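PDB 5NNS: AA9 family lytic polysaccharide monooxygenase B from Heterobasidion irregulare TC 32-1, which oxidatively cleaves cellulose and related polysaccharides at a single copper centre, using oxygen or hydrogen peroxide as cosubstrate and giving C1-oxidised products. Local coordinates for residues N15-Y20 with T24-I29; T40-A45 with P164-E169; M86-N91 with G193-S198. All coordinates share one frame; numbering follows the deposited sequence.

Contact 1 (N15-Y20 with T24-I29)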
loop_
_atom_site.group_PDB
_atom_site.type_symbol
_atom_site.label_atom_id
_atom_site.label_comp_id
_atom_site.label_asym_id
_atom_site.label_seq_id
_atom_site.Cartn_x
_atom_site.Cartn_y
_atom_site.Cartn_z
ATOM N N ASN A 15 -12.971 4.850 9.450
ATOM C CA ASN A 15 -13.539 3.657 8.820
ATOM C C ASN A 15 -13.045 3.580 7.375
ATOM O O ASN A 15 -12.829 4.614 6.740
ATOM C CB ASN A 15 -15.076 3.682 8.847
ATOM C CG ASN A 15 -15.670 4.742 7.924
ATOM O OD1 ASN A 15 -15.577 5.940 8.202
ATOM N ND2 ASN A 15 -16.271 4.304 6.814
ATOM N N GLY A 16 -12.850 2.362 6.879
ATOM C CA GLY A 16 -12.515 2.123 5.470
ATOM C C GLY A 16 -13.756 1.736 4.684
ATOM O O GLY A 16 -14.865 1.724 5.225
ATOM N N PHE A 17 -13.563 1.406 3.411
ATOM C CA PHE A 17 -14.637 0.880 2.572
ATOM C C PHE A 17 -14.979 -0.540 3.020
ATOM O O PHE A 17 -14.102 -1.267 3.475
ATOM C CB PHE A 17 -14.222 0.883 1.094
ATOM C CG PHE A 17 -15.355 0.606 0.151
ATOM C CD1 PHE A 17 -16.214 1.630 -0.237
ATOM C CD2 PHE A 17 -15.581 -0.674 -0.331
ATOM C CE1 PHE A 17 -17.269 1.382 -1.091
ATOM C CE2 PHE A 17 -16.633 -0.928 -1.196
ATOM C CZ PHE A 17 -17.483 0.102 -1.572
ATOM N N VAL A 18 -16.253 -0.913 2.904
ATOM C CA VAL A 18 -16.717 -2.273 3.201
ATOM C C VAL A 18 -16.885 -3.028 1.872
ATOM O O VAL A 18 -17.822 -2.747 1.121
ATOM C CB VAL A 18 -18.050 -2.284 3.994
ATOM C CG1 VAL A 18 -18.521 -3.714 4.251
ATOM C CG2 VAL A 18 -17.897 -1.534 5.312
ATOM N N PRO A 19 -15.971 -3.975 1.566
ATOM C CA PRO A 19 -16.107 -4.726 0.307
ATOM C C PRO A 19 -17.354 -5.612 0.241
ATOM O O PRO A 19 -17.942 -5.939 1.273
ATOM C CB PRO A 19 -14.832 -5.585 0.257
ATOM C CG PRO A 19 -14.329 -5.613 1.654
ATOM C CD PRO A 19 -14.719 -4.310 2.267
ATOM N N TYR A 20 -17.743 -5.962 -0.984
ATOM C CA TYR A 20 -18.934 -6.777 -1.285
ATOM C C TYR A 20 -20.277 -6.066 -1.091
ATOM O O TYR A 20 -21.279 -6.530 -1.616
ATOM C CB TYR A 20 -18.948 -8.109 -0.518
ATOM C CG TYR A 20 -17.719 -8.949 -0.709
ATOM C CD1 TYR A 20 -17.599 -9.787 -1.807
ATOM C CD2 TYR A 20 -16.670 -8.918 0.218
ATOM C CE1 TYR A 20 -16.471 -10.569 -1.989
ATOM C CE2 TYR A 20 -15.534 -9.703 0.049
ATOM C CZ TYR A 20 -15.441 -10.531 -1.055
ATOM O OH TYR A 20 -14.316 -11.304 -1.235
ATOM N N THR A 24 -22.807 2.858 -2.917
ATOM C CA THR A 24 -23.905 3.756 -2.547
ATOM C C THR A 24 -24.137 3.707 -1.040
ATOM O O THR A 24 -24.327 2.626 -0.481
ATOM C CB THR A 24 -25.230 3.363 -3.249
ATOM O OG1 THR A 24 -25.022 3.242 -4.660
ATOM C CG2 THR A 24 -26.317 4.405 -2.986
ATOM N N GLY A 25 -24.082 4.870 -0.394
ATOM C CA GLY A 25 -24.286 4.982 1.049
ATOM C C GLY A 25 -23.021 4.953 1.891
ATOM O O GLY A 25 -23.026 5.441 3.025
ATOM N N GLN A 26 -21.939 4.378 1.363
ATOM C CA GLN A 26 -20.683 4.290 2.108
ATOM C C GLN A 26 -19.968 5.635 2.065
ATOM O O GLN A 26 -20.073 6.375 1.086
ATOM C CB GLN A 26 -19.792 3.171 1.554
ATOM C CG GLN A 26 -20.435 1.790 1.614
ATOM C CD GLN A 26 -19.431 0.643 1.617
ATOM O OE1 GLN A 26 -18.469 0.647 2.384
ATOM N NE2 GLN A 26 -19.662 -0.352 0.773
ATOM N N SER A 27 -19.263 5.959 3.143
ATOM C CA SER A 27 -18.501 7.194 3.234
ATOM C C SER A 27 -17.211 6.918 3.996
ATOM O O SER A 27 -17.243 6.452 5.137
ATOM C CB SER A 27 -19.319 8.284 3.929
ATOM O OG SER A 27 -18.763 9.559 3.669
ATOM N N THR A 28 -16.081 7.194 3.355
ATOM C CA THR A 28 -14.780 6.883 3.929
ATOM C C THR A 28 -13.666 7.683 3.275
ATOM O O THR A 28 -13.821 8.192 2.162
ATOM C CB THR A 28 -14.461 5.368 3.823
ATOM O OG1 THR A 28 -13.083 5.131 4.144
ATOM C CG2 THR A 28 -14.750 4.829 2.422
ATOM N N ILE A 29 -12.540 7.781 3.977
ATOM C CA ILE A 29 -11.310 8.304 3.377
ATOM C C ILE A 29 -10.723 7.345 2.332
ATOM O O ILE A 29 -9.921 7.758 1.489
ATOM C CB ILE A 29 -10.233 8.662 4.428
ATOM C CG1 ILE A 29 -9.774 7.434 5.238
ATOM C CG2 ILE A 29 -10.743 9.765 5.345
ATOM C CD1 ILE A 29 -8.480 7.672 5.986
HETATM O O HOH W 1 -13.070 7.239 6.715
HETATM O O HOH W 2 -17.485 2.410 4.211
#
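The end of strand 12-15 in the AA9 fold (Asn15) and the start of the loop after it, to Val18, meet Gln26 to Ile29 further along the same loop. The loop also carries Tyr20, a cellulose-binding residue. The primary amide of Gln26 does most of the work. Its OE1 takes the backbone N of Val18 at 2.8 Å, in the carbonyl plane on a lone pair. Its NE2 gives a bond to Val18 O at 3.0 Å, nearly straight at 168°. One side chain thus pairs with both polar backbone atoms of one residue, much as a neighbouring strand would. The amide also stacks on Phe17, with the planes 17° apart and NE2 over one ring face near CZ (3.2 Å). Thr28 works at the other end. Its OG1 donates to Asn15 O at 2.7 Å. Its chi1 of 168° holds OG1 anti to the backbone N, while CG2 sits at the edge of the Phe17 ring. Asn15 ND2 answers with a bond to Ser27 O (2.9 Å), which lies almost in the amide plane of Asn15. Two waters add bridges, one from Asn15 O to Ile29 N and one from Gly16 O to Gln26 OE1. NE2 of Gln26 also bonds Thr22 O, so both ends of its amide have two partners. This double grip should fix the rotation of the amide and keep it flat over Phe17.

Contact 2 (T40-A45 with P164-E169)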
loop_
_atom_site.group_PDB
_atom_site.type_symbol
_atom_site.label_atom_id
_atom_site.label_comp_id
_atom_site.label_asym_id
_atom_site.label_seq_id
_atom_site.Cartn_x
_atom_site.Cartn_y
_atom_site.Cartn_z
ATOM N N THR A 40 -3.509 -10.433 -9.287
ATOM C CA THR A 40 -2.469 -11.419 -9.629
ATOM C C THR A 40 -1.581 -11.024 -10.821
ATOM O O THR A 40 -0.516 -11.613 -11.015
ATOM C CB THR A 40 -3.100 -12.799 -9.922
ATOM O OG1 THR A 40 -4.077 -12.669 -10.959
ATOM C CG2 THR A 40 -3.788 -13.350 -8.676
ATOM N N ASP A 41 -2.026 -10.057 -11.625
ATOM C CA ASP A 41 -1.219 -9.525 -12.718
ATOM C C ASP A 41 -0.496 -8.290 -12.186
ATOM O O ASP A 41 -1.163 -7.309 -11.851
ATOM C CB ASP A 41 -2.107 -9.157 -13.909
ATOM C CG ASP A 41 -1.313 -8.664 -15.126
ATOM O OD1 ASP A 41 -0.062 -8.579 -15.095
ATOM O OD2 ASP A 41 -1.970 -8.341 -16.137
ATOM N N PRO A 42 0.860 -8.317 -12.118
ATOM C CA PRO A 42 1.571 -7.131 -11.618
ATOM C C PRO A 42 1.374 -5.866 -12.467
ATOM O O PRO A 42 1.571 -4.770 -11.952
ATOM C CB PRO A 42 3.042 -7.567 -11.625
ATOM C CG PRO A 42 3.114 -8.644 -12.642
ATOM C CD PRO A 42 1.808 -9.377 -12.515
ATOM N N THR A 43 0.981 -6.021 -13.735
ATOM C CA THR A 43 0.674 -4.889 -14.626
ATOM C C THR A 43 -0.820 -4.543 -14.732
ATOM O O THR A 43 -1.197 -3.771 -15.608
ATOM C CB THR A 43 1.204 -5.154 -16.055
ATOM O OG1 THR A 43 0.483 -6.245 -16.645
ATOM C CG2 THR A 43 2.679 -5.484 -16.038
ATOM N N ASP A 44 -1.664 -5.099 -13.857
ATOM C CA ASP A 44 -3.112 -4.812 -13.866
ATOM C C ASP A 44 -3.360 -3.297 -13.814
ATOM O O ASP A 44 -2.702 -2.579 -13.053
ATOM C CB ASP A 44 -3.796 -5.507 -12.681
ATOM C CG ASP A 44 -5.320 -5.489 -12.764
ATOM O OD1 ASP A 44 -5.925 -4.408 -12.677
ATOM O OD2 ASP A 44 -5.924 -6.573 -12.873
ATOM N N ALA A 45 -4.302 -2.821 -14.628
ATOM C CA ALA A 45 -4.625 -1.382 -14.701
ATOM C C ALA A 45 -5.081 -0.782 -13.354
ATOM O O ALA A 45 -4.824 0.391 -13.079
ATOM C CB ALA A 45 -5.677 -1.129 -15.775
ATOM N N PRO A 164 2.109 -14.099 -7.978
ATOM C CA PRO A 164 2.118 -13.041 -6.966
ATOM C C PRO A 164 0.705 -12.619 -6.626
ATOM O O PRO A 164 -0.163 -12.664 -7.487
ATOM C CB PRO A 164 2.864 -11.895 -7.652
ATOM C CG PRO A 164 2.636 -12.124 -9.109
ATOM C CD PRO A 164 2.605 -13.605 -9.281
ATOM N N GLN A 165 0.484 -12.248 -5.372
ATOM C CA GLN A 165 -0.810 -11.778 -4.918
ATOM C C GLN A 165 -0.630 -10.394 -4.305
ATOM O O GLN A 165 -0.138 -10.262 -3.178
ATOM C CB GLN A 165 -1.384 -12.745 -3.903
ATOM C CG GLN A 165 -1.775 -14.083 -4.508
ATOM C CD GLN A 165 -2.336 -15.046 -3.483
ATOM O OE1 GLN A 165 -2.681 -14.666 -2.361
ATOM N NE2 GLN A 165 -2.423 -16.309 -3.865
ATOM N N PHE A 166 -1.011 -9.377 -5.075
ATOM C CA PHE A 166 -0.965 -7.991 -4.653
ATOM C C PHE A 166 -2.293 -7.622 -4.000
ATOM O O PHE A 166 -3.357 -7.867 -4.576
ATOM C CB PHE A 166 -0.716 -7.084 -5.858
ATOM C CG PHE A 166 0.574 -7.369 -6.570
ATOM C CD1 PHE A 166 1.749 -6.746 -6.176
ATOM C CD2 PHE A 166 0.622 -8.263 -7.637
ATOM C CE1 PHE A 166 2.946 -7.008 -6.829
ATOM C CE2 PHE A 166 1.809 -8.522 -8.295
ATOM C CZ PHE A 166 2.975 -7.896 -7.888
ATOM N N TYR A 167 -2.224 -7.052 -2.798
ATOM C CA TYR A 167 -3.411 -6.594 -2.065
ATOM C C TYR A 167 -3.235 -5.118 -1.716
ATOM O O TYR A 167 -2.703 -4.797 -0.648
ATOM C CB TYR A 167 -3.595 -7.391 -0.785
ATOM C CG TYR A 167 -3.861 -8.863 -0.970
ATOM C CD1 TYR A 167 -5.151 -9.333 -1.196
ATOM C CD2 TYR A 167 -2.828 -9.791 -0.878
ATOM C CE1 TYR A 167 -5.401 -10.685 -1.338
ATOM C CE2 TYR A 167 -3.064 -11.144 -1.023
ATOM C CZ TYR A 167 -4.355 -11.588 -1.237
ATOM O OH TYR A 167 -4.601 -12.922 -1.400
ATOM N N PRO A 168 -3.656 -4.215 -2.624
ATOM C CA PRO A 168 -3.499 -2.782 -2.402
ATOM C C PRO A 168 -4.780 -2.089 -1.968
ATOM O O PRO A 168 -5.846 -2.421 -2.466
ATOM C CB PRO A 168 -3.094 -2.283 -3.787
ATOM C CG PRO A 168 -3.824 -3.184 -4.724
ATOM C CD PRO A 168 -4.077 -4.487 -4.012
ATOM N N GLU A 169 -4.669 -1.135 -1.045
ATOM C CA GLU A 169 -5.750 -0.179 -0.768
ATOM C C GLU A 169 -5.192 1.233 -0.696
ATOM O O GLU A 169 -4.003 1.423 -0.431
ATOM C CB GLU A 169 -6.493 -0.517 0.526
ATOM C CG GLU A 169 -7.587 -1.560 0.378
ATOM C CD GLU A 169 -7.066 -2.981 0.289
ATOM O OE1 GLU A 169 -6.200 -3.357 1.110
ATOM O OE2 GLU A 169 -7.540 -3.734 -0.591
#
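Pro164 meets Thr40 where the last strand of the AA9 beta-sandwich, 165-176, passes the 40-45 loop. The carbonyl O of Pro164 receives a CA-H...O contact from Thr40 CA at 3.4 Å. Its ring is turned to the loop as well, with CG 3.7 Å from Thr40 O. Gln165 comes next and points its side chain away from the loop, toward the copper site. It probably helps to bind O2, as in relatives. Phe166 turns back to the loop and carries the main apolar contact. Its chi1 of -60° sets CG anti to the carbonyl carbon, and the ring reaches out to Pro42. CE2 lies 3.6 Å from Pro42 CA and 3.7 Å from Pro42 CB, an oblique approach. Leu156 of strand 147-157 also packs on this ring. With an alanine at Phe166, a gap would probably open beside Pro42, which would lose ring atoms CE2 and CZ. Tyr167 again faces the other way. It belongs to the copper site with His1 and His80, and its OH donates to Gln165 OE1 at 2.8 Å, from above the carbonyl plane. The two residues on the copper side are therefore tied to each other, while Phe166 between them holds the loop. The loop itself turns tightly. Residues Asp41 to Asp44 form a type I turn, closed by Asp44 N to Asp41 O. An Asx turn lies within it: Asp41 OD1 accepts from Thr43 N at 3.1 Å and Thr43 OG1 at 2.9 Å, both from the same face of the carboxylate.

Contact 3 (M86-N91 with G193-S198)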
loop_
_atom_site.group_PDB
_atom_site.type_symbol
_atom_site.label_atom_id
_atom_site.label_comp_id
_atom_site.label_asym_id
_atom_site.label_seq_id
_atom_site.Cartn_x
_atom_site.Cartn_y
_atom_site.Cartn_z
ATOM N N MET A 86 4.515 -2.969 1.900
ATOM C CA MET A 86 4.984 -1.717 1.301
ATOM C C MET A 86 3.963 -0.623 1.529
ATOM O O MET A 86 2.754 -0.863 1.428
ATOM C CB MET A 86 5.226 -1.895 -0.200
ATOM C CG MET A 86 6.375 -2.837 -0.522
ATOM S SD MET A 86 6.400 -3.282 -2.264
ATOM C CE MET A 86 5.075 -4.494 -2.307
ATOM N N VAL A 87 4.455 0.572 1.839
ATOM C CA VAL A 87 3.613 1.753 1.988
ATOM C C VAL A 87 4.088 2.800 0.983
ATOM O O VAL A 87 5.257 3.178 0.974
ATOM C CB VAL A 87 3.630 2.288 3.431
ATOM C CG1 VAL A 87 2.582 3.380 3.615
ATOM C CG2 VAL A 87 3.384 1.143 4.411
ATOM N N TYR A 88 3.175 3.221 0.111
ATOM C CA TYR A 88 3.443 4.218 -0.919
ATOM C C TYR A 88 2.623 5.473 -0.642
ATOM O O TYR A 88 1.594 5.429 0.051
ATOM C CB TYR A 88 3.030 3.701 -2.304
ATOM C CG TYR A 88 3.930 2.674 -2.959
ATOM C CD1 TYR A 88 3.870 1.326 -2.599
ATOM C CD2 TYR A 88 4.811 3.037 -3.987
ATOM C CE1 TYR A 88 4.672 0.377 -3.220
ATOM C CE2 TYR A 88 5.618 2.091 -4.614
ATOM C CZ TYR A 88 5.543 0.765 -4.228
ATOM O OH TYR A 88 6.339 -0.175 -4.844
ATOM N N MET A 89 3.076 6.585 -1.214
ATOM C CA MET A 89 2.247 7.773 -1.359
ATOM C C MET A 89 2.385 8.363 -2.761
ATOM O O MET A 89 3.336 8.069 -3.486
ATOM C CB MET A 89 2.629 8.829 -0.330
ATOM C CG MET A 89 2.366 8.449 1.115
ATOM S SD MET A 89 3.025 9.754 2.167
ATOM C CE MET A 89 1.741 10.993 2.002
ATOM N N ALA A 90 1.418 9.199 -3.121
ATOM C CA ALA A 90 1.421 9.906 -4.395
ATOM C C ALA A 90 0.690 11.221 -4.249
ATOM O O ALA A 90 -0.390 11.259 -3.673
ATOM C CB ALA A 90 0.740 9.065 -5.465
ATOM N N ASN A 91 1.278 12.287 -4.790
ATOM C CA ASN A 91 0.614 13.585 -4.890
ATOM C C ASN A 91 -0.520 13.463 -5.905
ATOM O O ASN A 91 -0.317 12.957 -7.003
ATOM C CB ASN A 91 1.610 14.665 -5.335
ATOM C CG ASN A 91 1.148 16.073 -4.997
ATOM O OD1 ASN A 91 0.020 16.470 -5.307
ATOM N ND2 ASN A 91 2.029 16.841 -4.361
ATOM N N GLY A 193 3.243 -0.253 -13.915
ATOM C CA GLY A 193 4.492 0.256 -14.483
ATOM C C GLY A 193 5.683 -0.134 -13.631
ATOM O O GLY A 193 6.724 -0.523 -14.158
ATOM N N ALA A 194 5.519 -0.032 -12.311
ATOM C CA ALA A 194 6.590 -0.319 -11.345
ATOM C C ALA A 194 6.988 -1.786 -11.286
ATOM O O ALA A 194 8.156 -2.094 -11.049
ATOM C CB ALA A 194 6.171 0.136 -9.952
ATOM N N TYR A 195 6.004 -2.673 -11.469
ATOM C CA TYR A 195 6.180 -4.112 -11.282
ATOM C C TYR A 195 6.060 -4.853 -12.603
ATOM O O TYR A 195 5.378 -4.397 -13.516
ATOM C CB TYR A 195 5.109 -4.666 -10.328
ATOM C CG TYR A 195 5.027 -4.012 -8.952
ATOM C CD1 TYR A 195 6.174 -3.658 -8.236
ATOM C CD2 TYR A 195 3.786 -3.786 -8.344
ATOM C CE1 TYR A 195 6.077 -3.074 -6.975
ATOM C CE2 TYR A 195 3.688 -3.208 -7.084
ATOM C CZ TYR A 195 4.832 -2.853 -6.402
ATOM O OH TYR A 195 4.732 -2.271 -5.153
ATOM N N SER A 196 6.719 -6.004 -12.692
ATOM C CA SER A 196 6.495 -6.945 -13.790
ATOM C C SER A 196 6.926 -8.349 -13.395
ATOM O O SER A 196 7.614 -8.542 -12.393
ATOM C CB SER A 196 7.233 -6.513 -15.063
ATOM O OG SER A 196 8.617 -6.806 -15.003
ATOM N N MET A 197 6.543 -9.317 -14.226
ATOM C CA MET A 197 6.919 -10.718 -14.019
ATOM C C MET A 197 8.400 -11.043 -14.267
ATOM O O MET A 197 8.795 -12.191 -14.094
ATOM C CB MET A 197 6.018 -11.637 -14.857
ATOM C CG MET A 197 4.555 -11.649 -14.411
ATOM S SD MET A 197 4.274 -12.301 -12.747
ATOM C CE MET A 197 4.451 -14.063 -13.040
ATOM N N SER A 198 9.219 -10.066 -14.671
ATOM C CA SER A 198 10.682 -10.246 -14.700
ATOM C C SER A 198 11.384 -9.806 -13.398
ATOM O O SER A 198 12.584 -10.051 -13.228
ATOM C CB SER A 198 11.291 -9.548 -15.926
ATOM O OG SER A 198 10.910 -8.193 -15.998
#
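Met86 and Tyr88 on strand 85-91 meet Tyr195 across a wide backbone gap, the nearest CA atoms being those of Tyr88 and Ala194 at 11.8 Å. Long side chains span it from opposite directions. The two tyrosines meet through their hydroxyls: Tyr88 OH donates a weak hydrogen bond to Tyr195 OH at 2.7 Å. The rings do not stack. Each hydroxyl approaches the other ring obliquely, and the two CZ atoms are 4.3 Å apart. Tyr195 OH has a stronger polar partner in Glu154 of strand 147-157, so this hydroxyl links the loop to two adjacent strands of the mixed sheet. The sheet belongs to the beta-sandwich core of AA9 enzymes. Here Tyr195, from the long segment after the last strand 165-176, packs over the face of that sheet. Met86 lies beside the hydroxyl pair. Its chain bends at chi3 (-77°), so that SD and CE both lie alongside the end of Tyr195, about equally near its OH. SD is 3.5 Å from Tyr195 OH, and CE is 4.4 Å from Tyr195 CZ. All three side chains are buried. Pro220 also packs against Tyr88, and Pro218 against Tyr195.

How the contacts relate
From the N terminus, contact 1 comes first and closes a short loop, with only three residues between its segments. It lies in series with the others and touches neither. Contact 2 then joins the later part of the same long loop to strand 165-176, 119 residues on. Contact 3 starts within that span, on strand 85-91, and ends beyond it in the C-terminal loop, so contacts 2 and 3 cross. They also touch. Phe166 CE1 meets Tyr195 CD2 at 3.7 Å, and Pro42 packs on both Tyr195 and Met197. Together they fasten the 40-45 and 193-198 loops, from early and late parts of the chain, to one mixed sheet.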